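Local coordinates for protein beta-alanyl-CoA:ammonia lyase 2 (Clostridium propionicum, PDB 4MTU) that is a hot dog fold lyase that probably adds ammonia to acryloyl-CoA and removes it from beta-alanyl-CoA, and carries a bound zinc ion, at residues Lys4-His9 with Met41-Gly46; His8-Ser13 with Gly26-Asn31; Gly34-Glu39 with Cys85-Trp90. All coordinates share one frame; numbering follows the deposited sequence.

Interaction 1 of 3, residues Lys4-His9 with Met41-Gly46; sequences KKVVHH and MVYVDG. With ZN (zinc ion), chain B.
Y43 of helix 27-45 meets K4 and V6 of strand 4-11, the first strand of the sheet. A long helix lying on an antiparallel sheet is the signature of the hot dog fold, and this contact sits at the C-terminal end of that helix. The CB of Y43 points toward the strand, and CG is anti to the carbonyl carbon (chi1 -64°). The ring then runs out to the strand with the CE2 corner leading. Y43 CE2 is 4.1 Å from V6 CG2, which lies at the ring edge, near the ring plane. Y43 CE2 is also 3.9 Å from K4 CE, which approaches obliquely. At the tip, Y43 OH is hydrogen-bonded to E39 OE2, one turn back in the helix. Y43 OH also accepts a hydrogen bond of 2.8 Å from a water; that water accepts one of 3.0 Å from K4 NZ.

K4 runs extended beyond CG; its CE touches the ring and NZ reaches the water. K4 NZ also forms a salt bridge with E134. V6 packs on E39 and L40 of the same helix.

Two residues after Y43, D45 faces another way. It binds a zinc ion through both carboxylate oxygens, and H142 and three waters complete the site. V44 O is tied to this shell, for it accepts a hydrogen bond from one of the waters. The carboxylate grips the metal slightly unevenly: D45 OD2 is 2.1 Å from the zinc and D45 OD1 2.3 Å.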
loop_
_atom_site.group_PDB
_atom_site.type_symbol
_atom_site.label_atom_id
_atom_site.label_comp_id
_atom_site.label_asym_id
_atom_site.label_seq_id
_atom_site.Cartn_x
_atom_site.Cartn_y
_atom_site.Cartn_z
ATOM N N LYS A 4 -1.077 31.716 5.241
ATOM C CA LYS A 4 0.301 31.275 4.986
ATOM C C LYS A 4 0.275 30.222 3.885
ATOM O O LYS A 4 -0.689 29.523 3.677
ATOM C CB LYS A 4 0.909 30.660 6.274
ATOM C CG LYS A 4 0.481 29.286 6.724
ATOM C CD LYS A 4 1.013 28.837 8.080
ATOM C CE LYS A 4 0.527 27.494 8.586
ATOM N NZ LYS A 4 0.941 27.162 10.017
ATOM N N LYS A 5 1.425 30.064 3.242
ATOM C CA LYS A 5 1.683 28.972 2.325
ATOM C C LYS A 5 1.865 27.702 3.140
ATOM O O LYS A 5 2.611 27.701 4.106
ATOM C CB LYS A 5 2.892 29.331 1.471
ATOM C CG LYS A 5 3.268 28.368 0.376
ATOM C CD LYS A 5 4.437 28.911 -0.487
ATOM C CE LYS A 5 4.149 30.194 -1.240
ATOM N NZ LYS A 5 5.165 30.648 -2.279
ATOM N N VAL A 6 1.259 26.609 2.741
ATOM C CA VAL A 6 1.452 25.297 3.330
ATOM C C VAL A 6 2.466 24.554 2.441
ATOM O O VAL A 6 2.394 24.557 1.227
ATOM C CB VAL A 6 0.160 24.539 3.419
ATOM C CG1 VAL A 6 0.359 23.064 3.690
ATOM C CG2 VAL A 6 -0.710 25.183 4.525
ATOM N N VAL A 7 3.424 23.908 3.117
ATOM C CA VAL A 7 4.500 23.165 2.449
ATOM C C VAL A 7 4.532 21.740 2.981
ATOM O O VAL A 7 4.779 21.520 4.154
ATOM C CB VAL A 7 5.841 23.836 2.676
ATOM C CG1 VAL A 7 7.011 23.036 2.100
ATOM C CG2 VAL A 7 5.864 25.256 2.116
ATOM N N HIS A 8 4.186 20.776 2.140
ATOM C CA HIS A 8 4.434 19.382 2.432
ATOM C C HIS A 8 5.819 19.016 1.875
ATOM O O HIS A 8 6.267 19.605 0.891
ATOM C CB HIS A 8 3.327 18.495 1.862
ATOM C CG HIS A 8 2.029 18.600 2.569
ATOM N ND1 HIS A 8 1.029 17.658 2.426
ATOM C CD2 HIS A 8 1.588 19.584 3.409
ATOM C CE1 HIS A 8 0.035 18.047 3.191
ATOM N NE2 HIS A 8 0.305 19.217 3.797
ATOM N N HIS A 9 6.442 18.033 2.490
ATOM C CA HIS A 9 7.789 17.642 2.126
ATOM C C HIS A 9 7.940 16.204 2.520
ATOM O O HIS A 9 7.698 15.845 3.675
ATOM C CB HIS A 9 8.769 18.610 2.816
ATOM C CG HIS A 9 10.242 18.345 2.607
ATOM N ND1 HIS A 9 11.117 19.318 2.225
ATOM C CD2 HIS A 9 10.996 17.258 2.739
ATOM C CE1 HIS A 9 12.381 18.771 2.152
ATOM N NE2 HIS A 9 12.306 17.489 2.484
ATOM N N MET A 41 -7.832 24.207 4.061
ATOM C CA MET A 41 -9.238 24.322 4.398
ATOM C C MET A 41 -9.453 24.165 5.902
ATOM O O MET A 41 -10.318 24.868 6.499
ATOM C CB MET A 41 -10.060 23.314 3.583
ATOM C CG MET A 41 -10.070 23.608 2.105
ATOM S SD MET A 41 -10.695 25.246 1.649
ATOM C CE MET A 41 -9.185 26.175 1.443
ATOM N N VAL A 42 -8.724 23.279 6.530
ATOM C CA VAL A 42 -8.769 23.171 7.980
ATOM C C VAL A 42 -8.450 24.524 8.606
ATOM O O VAL A 42 -9.118 24.990 9.541
ATOM C CB VAL A 42 -7.793 22.059 8.481
ATOM C CG1 VAL A 42 -7.701 22.096 10.015
ATOM C CG2 VAL A 42 -8.257 20.692 7.968
ATOM N N TYR A 43 -7.393 25.151 8.110
ATOM C CA TYR A 43 -6.970 26.428 8.681
ATOM C C TYR A 43 -7.920 27.599 8.412
ATOM O O TYR A 43 -8.105 28.451 9.262
ATOM C CB TYR A 43 -5.558 26.787 8.205
ATOM C CG TYR A 43 -4.486 25.835 8.646
ATOM C CD1 TYR A 43 -4.601 25.015 9.763
ATOM C CD2 TYR A 43 -3.291 25.730 7.924
ATOM C CE1 TYR A 43 -3.619 24.139 10.145
ATOM C CE2 TYR A 43 -2.315 24.857 8.317
ATOM C CZ TYR A 43 -2.449 24.060 9.416
ATOM O OH TYR A 43 -1.484 23.156 9.788
ATOM N N VAL A 44 -8.509 27.635 7.221
ATOM C CA VAL A 44 -9.338 28.799 6.866
ATOM C C VAL A 44 -10.740 28.697 7.444
ATOM O O VAL A 44 -11.363 29.730 7.736
ATOM C CB VAL A 44 -9.359 29.040 5.330
ATOM C CG1 VAL A 44 -10.259 28.098 4.612
ATOM C CG2 VAL A 44 -9.698 30.513 5.087
ATOM N N ASP A 45 -11.285 27.485 7.591
ATOM C CA ASP A 45 -12.693 27.340 8.012
ATOM C C ASP A 45 -12.978 26.072 8.801
ATOM O O ASP A 45 -14.166 25.783 9.039
ATOM C CB ASP A 45 -13.661 27.587 6.889
ATOM C CG ASP A 45 -14.175 28.995 6.756
ATOM O OD1 ASP A 45 -14.191 29.581 5.662
ATOM O OD2 ASP A 45 -14.560 29.602 7.809
ATOM N N GLY A 46 -11.984 25.337 9.257
ATOM C CA GLY A 46 -12.227 24.311 10.239
ATOM C C GLY A 46 -12.958 23.069 9.759
ATOM O O GLY A 46 -13.615 22.395 10.576
HETATM ZN ZN ZN B . -14.937 31.458 6.811
HETATM O O HOH W 1 0.245 24.617 11.471
HETATM O O HOH W 2 -12.848 31.975 7.015
HETATM O O HOH W 3 -15.168 32.818 8.391
HETATM O O HOH W 4 -17.001 31.075 7.003
#

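Interaction 2 of 3, residues His8-Ser13 with Gly26-Asn31; sequences HHLMMS and GARIVN
R28, near the start of helix 27-45, reaches out to L10 of strand 4-11 and M12 just beyond its end. The direct contacts are van der Waals ones onto the arginine, mostly its guanidinium. M12 CE lies over one face, 3.5 Å above the plane and displaced from the centre of the group, and is 3.8 Å from R28 NE. The M12 chain bends at chi2 (-66°) and again at chi3 (93°), which carries CE toward the arginine. M12 SD touches R28 CG at 4.0 Å. L10 comes in at the edge, near the guanidinium plane; in one of its two conformers L10 CD2 is 3.6 Å from R28 NH2, so this contact is less certain.

Polar links run through water and neighbours. A water in the guanidinium plane accepts a hydrogen bond of 3.0 Å from R28 NH2 and donates one of 2.9 Å to M11 O. R28 NE forms a salt bridge with D16, and R28 NH1 hydrogen-bonds to Q32 OE1. These partners probably fix the guanidinium.

The contact joins the N-terminal part of the central helix to an outer strand of its own chain's sheet, the helix-on-sheet packing of the hot dog fold.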
loop_
_atom_site.group_PDB
_atom_site.type_symbol
_atom_site.label_atom_id
_atom_site.label_comp_id
_atom_site.label_asym_id
_atom_site.label_seq_id
_atom_site.Cartn_x
_atom_site.Cartn_y
_atom_site.Cartn_z
ATOM N N HIS A 8 4.186 20.776 2.140
ATOM C CA HIS A 8 4.434 19.382 2.432
ATOM C C HIS A 8 5.819 19.016 1.875
ATOM O O HIS A 8 6.267 19.605 0.891
ATOM C CB HIS A 8 3.327 18.495 1.862
ATOM C CG HIS A 8 2.029 18.600 2.569
ATOM N ND1 HIS A 8 1.029 17.658 2.426
ATOM C CD2 HIS A 8 1.588 19.584 3.409
ATOM C CE1 HIS A 8 0.035 18.047 3.191
ATOM N NE2 HIS A 8 0.305 19.217 3.797
ATOM N N HIS A 9 6.442 18.033 2.490
ATOM C CA HIS A 9 7.789 17.642 2.126
ATOM C C HIS A 9 7.940 16.204 2.520
ATOM O O HIS A 9 7.698 15.845 3.675
ATOM C CB HIS A 9 8.769 18.610 2.816
ATOM C CG HIS A 9 10.242 18.345 2.607
ATOM N ND1 HIS A 9 11.117 19.318 2.225
ATOM C CD2 HIS A 9 10.996 17.258 2.739
ATOM C CE1 HIS A 9 12.381 18.771 2.152
ATOM N NE2 HIS A 9 12.306 17.489 2.484
ATOM N N LEU A 10 8.478 15.384 1.586
ATOM C CA LEU A 10 8.632 13.964 1.853
ATOM C C LEU A 10 9.553 13.366 0.756
ATOM O O LEU A 10 10.004 14.075 -0.117
ATOM C CB LEU A 10 7.266 13.291 2.036
ATOM C CG LEU A 10 6.253 13.613 0.935
ATOM C CD1 LEU A 10 6.586 13.010 -0.402
ATOM C CD2 LEU A 10 4.883 13.010 1.372
ATOM N N MET A 11 9.770 12.066 0.866
ATOM C CA MET A 11 10.602 11.313 -0.083
ATOM C C MET A 11 9.738 10.421 -0.943
ATOM O O MET A 11 8.782 9.811 -0.446
ATOM C CB MET A 11 11.611 10.440 0.704
ATOM C CG MET A 11 12.698 9.854 -0.164
ATOM S SD MET A 11 13.762 8.700 0.765
ATOM C CE MET A 11 12.812 7.216 0.621
ATOM N N MET A 12 10.103 10.285 -2.228
ATOM C CA MET A 12 9.606 9.212 -3.061
ATOM C C MET A 12 10.362 7.923 -2.760
ATOM O O MET A 12 11.581 7.877 -2.983
ATOM C CB MET A 12 9.786 9.561 -4.543
ATOM C CG MET A 12 9.049 10.821 -5.019
ATOM S SD MET A 12 7.262 10.717 -4.989
ATOM C CE MET A 12 6.836 11.410 -3.374
ATOM N N SER A 13 9.686 6.963 -2.193
ATOM C CA SER A 13 10.314 5.682 -1.955
ATOM C C SER A 13 10.051 4.750 -3.109
ATOM O O SER A 13 9.336 5.079 -4.067
ATOM C CB SER A 13 9.844 5.035 -0.638
ATOM O OG SER A 13 8.582 4.485 -0.829
ATOM N N GLY A 26 2.436 11.139 -12.406
ATOM C CA GLY A 26 2.042 12.493 -12.094
ATOM C C GLY A 26 0.900 12.572 -11.062
ATOM O O GLY A 26 0.829 13.512 -10.269
ATOM N N ALA A 27 0.037 11.567 -11.049
ATOM C CA ALA A 27 -1.032 11.542 -10.075
ATOM C C ALA A 27 -0.522 11.534 -8.637
ATOM O O ALA A 27 -1.252 11.946 -7.739
ATOM C CB ALA A 27 -1.984 10.383 -10.303
ATOM N N ARG A 28 0.721 11.094 -8.393
ATOM C CA ARG A 28 1.250 11.160 -7.028
ATOM C C ARG A 28 1.317 12.601 -6.539
ATOM O O ARG A 28 1.118 12.880 -5.350
ATOM C CB ARG A 28 2.644 10.508 -6.999
ATOM C CG ARG A 28 3.359 10.585 -5.658
ATOM C CD ARG A 28 2.690 9.776 -4.608
ATOM N NE ARG A 28 3.331 9.888 -3.289
ATOM C CZ ARG A 28 3.086 10.848 -2.446
ATOM N NH1 ARG A 28 2.229 11.824 -2.732
ATOM N NH2 ARG A 28 3.678 10.856 -1.261
ATOM N N ILE A 29 1.645 13.534 -7.457
ATOM C CA ILE A 29 1.671 14.943 -7.086
ATOM C C ILE A 29 0.255 15.432 -6.754
ATOM O O ILE A 29 0.045 16.162 -5.784
ATOM C CB ILE A 29 2.256 15.788 -8.259
ATOM C CG1 ILE A 29 3.719 15.413 -8.509
ATOM C CG2 ILE A 29 2.065 17.250 -7.965
ATOM C CD1 ILE A 29 4.307 16.044 -9.775
ATOM N N VAL A 30 -0.733 15.025 -7.574
ATOM C CA VAL A 30 -2.113 15.419 -7.350
ATOM C C VAL A 30 -2.615 14.858 -6.017
ATOM O O VAL A 30 -3.309 15.588 -5.298
ATOM C CB VAL A 30 -2.975 14.990 -8.538
ATOM C CG1 VAL A 30 -4.426 15.406 -8.314
ATOM C CG2 VAL A 30 -2.433 15.566 -9.850
ATOM N N ASN A 31 -2.219 13.675 -5.650
ATOM C CA ASN A 31 -2.563 13.124 -4.347
ATOM C C ASN A 31 -2.094 14.065 -3.231
ATOM O O ASN A 31 -2.803 14.397 -2.297
ATOM C CB ASN A 31 -1.962 11.724 -4.259
ATOM C CG ASN A 31 -2.294 11.088 -2.938
ATOM O OD1 ASN A 31 -3.282 11.405 -2.354
ATOM N ND2 ASN A 31 -1.465 10.232 -2.412
HETATM O O HOH W 5 5.975 9.146 -0.473
#

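Interaction 3 of 3, residues Gly34-Glu39 with Cys85-Trp90; sequences GDVGTE and CKFEAW
F87 of strand 82-95 meets V36 and G37 in the middle of helix 27-45. This is the core of the hot dog fold, where the long helix rests on the middle strand of the chain's five-stranded sheet. The first shell is small. F87 CE1 leads, 4.0 Å from V36 CG1 and 3.9 Å from G37 N. Both atoms lie at the ring edge, near its plane, so the phenyl is wedged edge-on against the helix. F87 CZ is 4.2 Å from G37 CA. G37 has no side chain, and the ring lies directly against the helix backbone there.

Torsions place both groups. The chi1 of F87 (-60°) turns CG away from its carbonyl carbon, and the ring leaves the strand toward the helix. V36 sends CG1, anti to the backbone N (chi1 173°), to the phenyl, while its side chain also packs on V6 and H8 of strand 4-11.

Further out, W33, one turn before G37, meets the F87 ring with the planes at about 35°. W33 NE1 donates a hydrogen bond to E88 O, so the helix is also tied to the strand backbone next to F87. Within the helix, G34 O accepts both T38 N and T38 OG1, from opposite faces of its carbonyl plane. Farther along the strand, W90 NE1 donates to E88 OE1 over 2.9 Å. That oxygen lies in the indole plane but is met from above the carboxylate plane.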
loop_
_atom_site.group_PDB
_atom_site.type_symbol
_atom_site.label_atom_id
_atom_site.label_comp_id
_atom_site.label_asym_id
_atom_site.label_seq_id
_atom_site.Cartn_x
_atom_site.Cartn_y
_atom_site.Cartn_z
ATOM N N GLY A 34 -3.967 17.319 -2.969
ATOM C CA GLY A 34 -5.228 17.155 -2.277
ATOM C C GLY A 34 -5.052 17.325 -0.764
ATOM O O GLY A 34 -5.881 17.963 -0.098
ATOM N N ASP A 35 -3.977 16.750 -0.220
ATOM C CA ASP A 35 -3.714 16.852 1.223
ATOM C C ASP A 35 -3.275 18.261 1.629
ATOM O O ASP A 35 -3.624 18.740 2.702
ATOM C CB ASP A 35 -2.707 15.823 1.650
ATOM C CG ASP A 35 -3.143 14.386 1.570
ATOM O OD1 ASP A 35 -4.359 14.145 1.261
ATOM O OD2 ASP A 35 -2.267 13.515 1.842
ATOM N N VAL A 36 -2.513 18.954 0.756
ATOM C CA VAL A 36 -2.165 20.350 0.992
ATOM C C VAL A 36 -3.433 21.203 1.042
ATOM O O VAL A 36 -3.623 22.044 1.920
ATOM C CB VAL A 36 -1.189 20.868 -0.109
ATOM C CG1 VAL A 36 -0.960 22.354 0.027
ATOM C CG2 VAL A 36 0.144 20.131 -0.018
ATOM N N GLY A 37 -4.303 21.002 0.049
ATOM C CA GLY A 37 -5.574 21.724 0.010
ATOM C C GLY A 37 -6.406 21.456 1.278
ATOM O O GLY A 37 -7.007 22.389 1.836
ATOM N N THR A 38 -6.455 20.206 1.708
ATOM C CA THR A 38 -7.196 19.878 2.924
ATOM C C THR A 38 -6.651 20.708 4.082
ATOM O O THR A 38 -7.404 21.276 4.877
ATOM C CB THR A 38 -7.071 18.375 3.230
ATOM O OG1 THR A 38 -7.662 17.627 2.146
ATOM C CG2 THR A 38 -7.801 18.021 4.514
ATOM N N GLU A 39 -5.312 20.763 4.230
ATOM C CA GLU A 39 -4.716 21.486 5.350
ATOM C C GLU A 39 -5.123 22.964 5.297
ATOM O O GLU A 39 -5.475 23.581 6.328
ATOM C CB GLU A 39 -3.194 21.329 5.320
ATOM C CG GLU A 39 -2.557 21.725 6.634
ATOM C CD GLU A 39 -1.067 21.487 6.731
ATOM O OE1 GLU A 39 -0.511 20.691 5.980
ATOM O OE2 GLU A 39 -0.443 22.091 7.657
ATOM N N CYS A 85 -7.247 27.876 -4.925
ATOM C CA CYS A 85 -5.936 27.648 -4.415
ATOM C C CYS A 85 -4.942 27.438 -5.574
ATOM O O CYS A 85 -5.321 26.966 -6.638
ATOM C CB CYS A 85 -5.919 26.437 -3.479
ATOM S SG CYS A 85 -6.958 26.608 -2.029
ATOM N N LYS A 86 -3.694 27.769 -5.308
ATOM C CA LYS A 86 -2.572 27.505 -6.237
ATOM C C LYS A 86 -1.649 26.528 -5.606
ATOM O O LYS A 86 -1.430 26.529 -4.395
ATOM C CB LYS A 86 -1.850 28.783 -6.608
ATOM C CG LYS A 86 -2.777 29.750 -7.392
ATOM C CD LYS A 86 -2.190 30.101 -8.748
ATOM N N PHE A 87 -1.040 25.689 -6.476
ATOM C CA PHE A 87 -0.186 24.598 -6.019
ATOM C C PHE A 87 1.080 24.542 -6.895
ATOM O O PHE A 87 1.075 24.847 -8.099
ATOM C CB PHE A 87 -0.896 23.260 -6.155
ATOM C CG PHE A 87 -2.175 23.178 -5.345
ATOM C CD1 PHE A 87 -2.133 22.844 -4.006
ATOM C CD2 PHE A 87 -3.406 23.461 -5.916
ATOM C CE1 PHE A 87 -3.293 22.769 -3.249
ATOM C CE2 PHE A 87 -4.556 23.392 -5.159
ATOM C CZ PHE A 87 -4.491 23.034 -3.819
ATOM N N GLU A 88 2.159 24.089 -6.294
ATOM C CA GLU A 88 3.426 23.831 -6.946
ATOM C C GLU A 88 4.051 22.543 -6.391
ATOM O O GLU A 88 3.767 22.143 -5.250
ATOM C CB GLU A 88 4.432 24.958 -6.743
ATOM C CG GLU A 88 3.976 26.305 -7.201
ATOM C CD GLU A 88 4.914 27.448 -6.827
ATOM O OE1 GLU A 88 5.752 27.281 -5.904
ATOM O OE2 GLU A 88 4.783 28.518 -7.481
ATOM N N ALA A 89 4.914 21.911 -7.183
ATOM C CA ALA A 89 5.684 20.756 -6.738
ATOM C C ALA A 89 7.136 20.992 -7.155
ATOM O O ALA A 89 7.391 21.375 -8.305
ATOM C CB ALA A 89 5.169 19.477 -7.354
ATOM N N TRP A 90 8.055 20.771 -6.231
ATOM C CA TRP A 90 9.476 21.069 -6.386
ATOM C C TRP A 90 10.318 19.876 -5.943
ATOM O O TRP A 90 10.063 19.280 -4.906
ATOM C CB TRP A 90 9.866 22.232 -5.481
ATOM C CG TRP A 90 9.200 23.529 -5.818
ATOM C CD1 TRP A 90 8.083 24.071 -5.302
ATOM C CD2 TRP A 90 9.686 24.469 -6.810
ATOM N NE1 TRP A 90 7.836 25.326 -5.897
ATOM C CE2 TRP A 90 8.791 25.566 -6.809
ATOM C CE3 TRP A 90 10.805 24.483 -7.672
ATOM C CZ2 TRP A 90 9.001 26.639 -7.659
ATOM C CZ3 TRP A 90 11.009 25.566 -8.524
ATOM C CH2 TRP A 90 10.085 26.639 -8.495
#

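All three contacts pack helix 27-45 against the same antiparallel sheet. Interactions 1 and 2 use strand 4-11, share H8 and H9, and have centres about 17 Å apart. Interaction 3 uses strand 82-95; its centre is about 8 Å from that of interaction 1 and 11 Å from that of interaction 2. Both segments of interaction 2 precede those of interaction 3; those of 1 and 3 interleave. Strand 4-11 runs roughly antiparallel to the helix, so the helix is fastened to the sheet near both ends and in the middle. H8 NE2 hydrogen-bonds to E39 OE1, linking interactions 1 and 3. H9 NE2 hydrogen-bonds to E39 OE1 of the second subunit, which all three contacts touch.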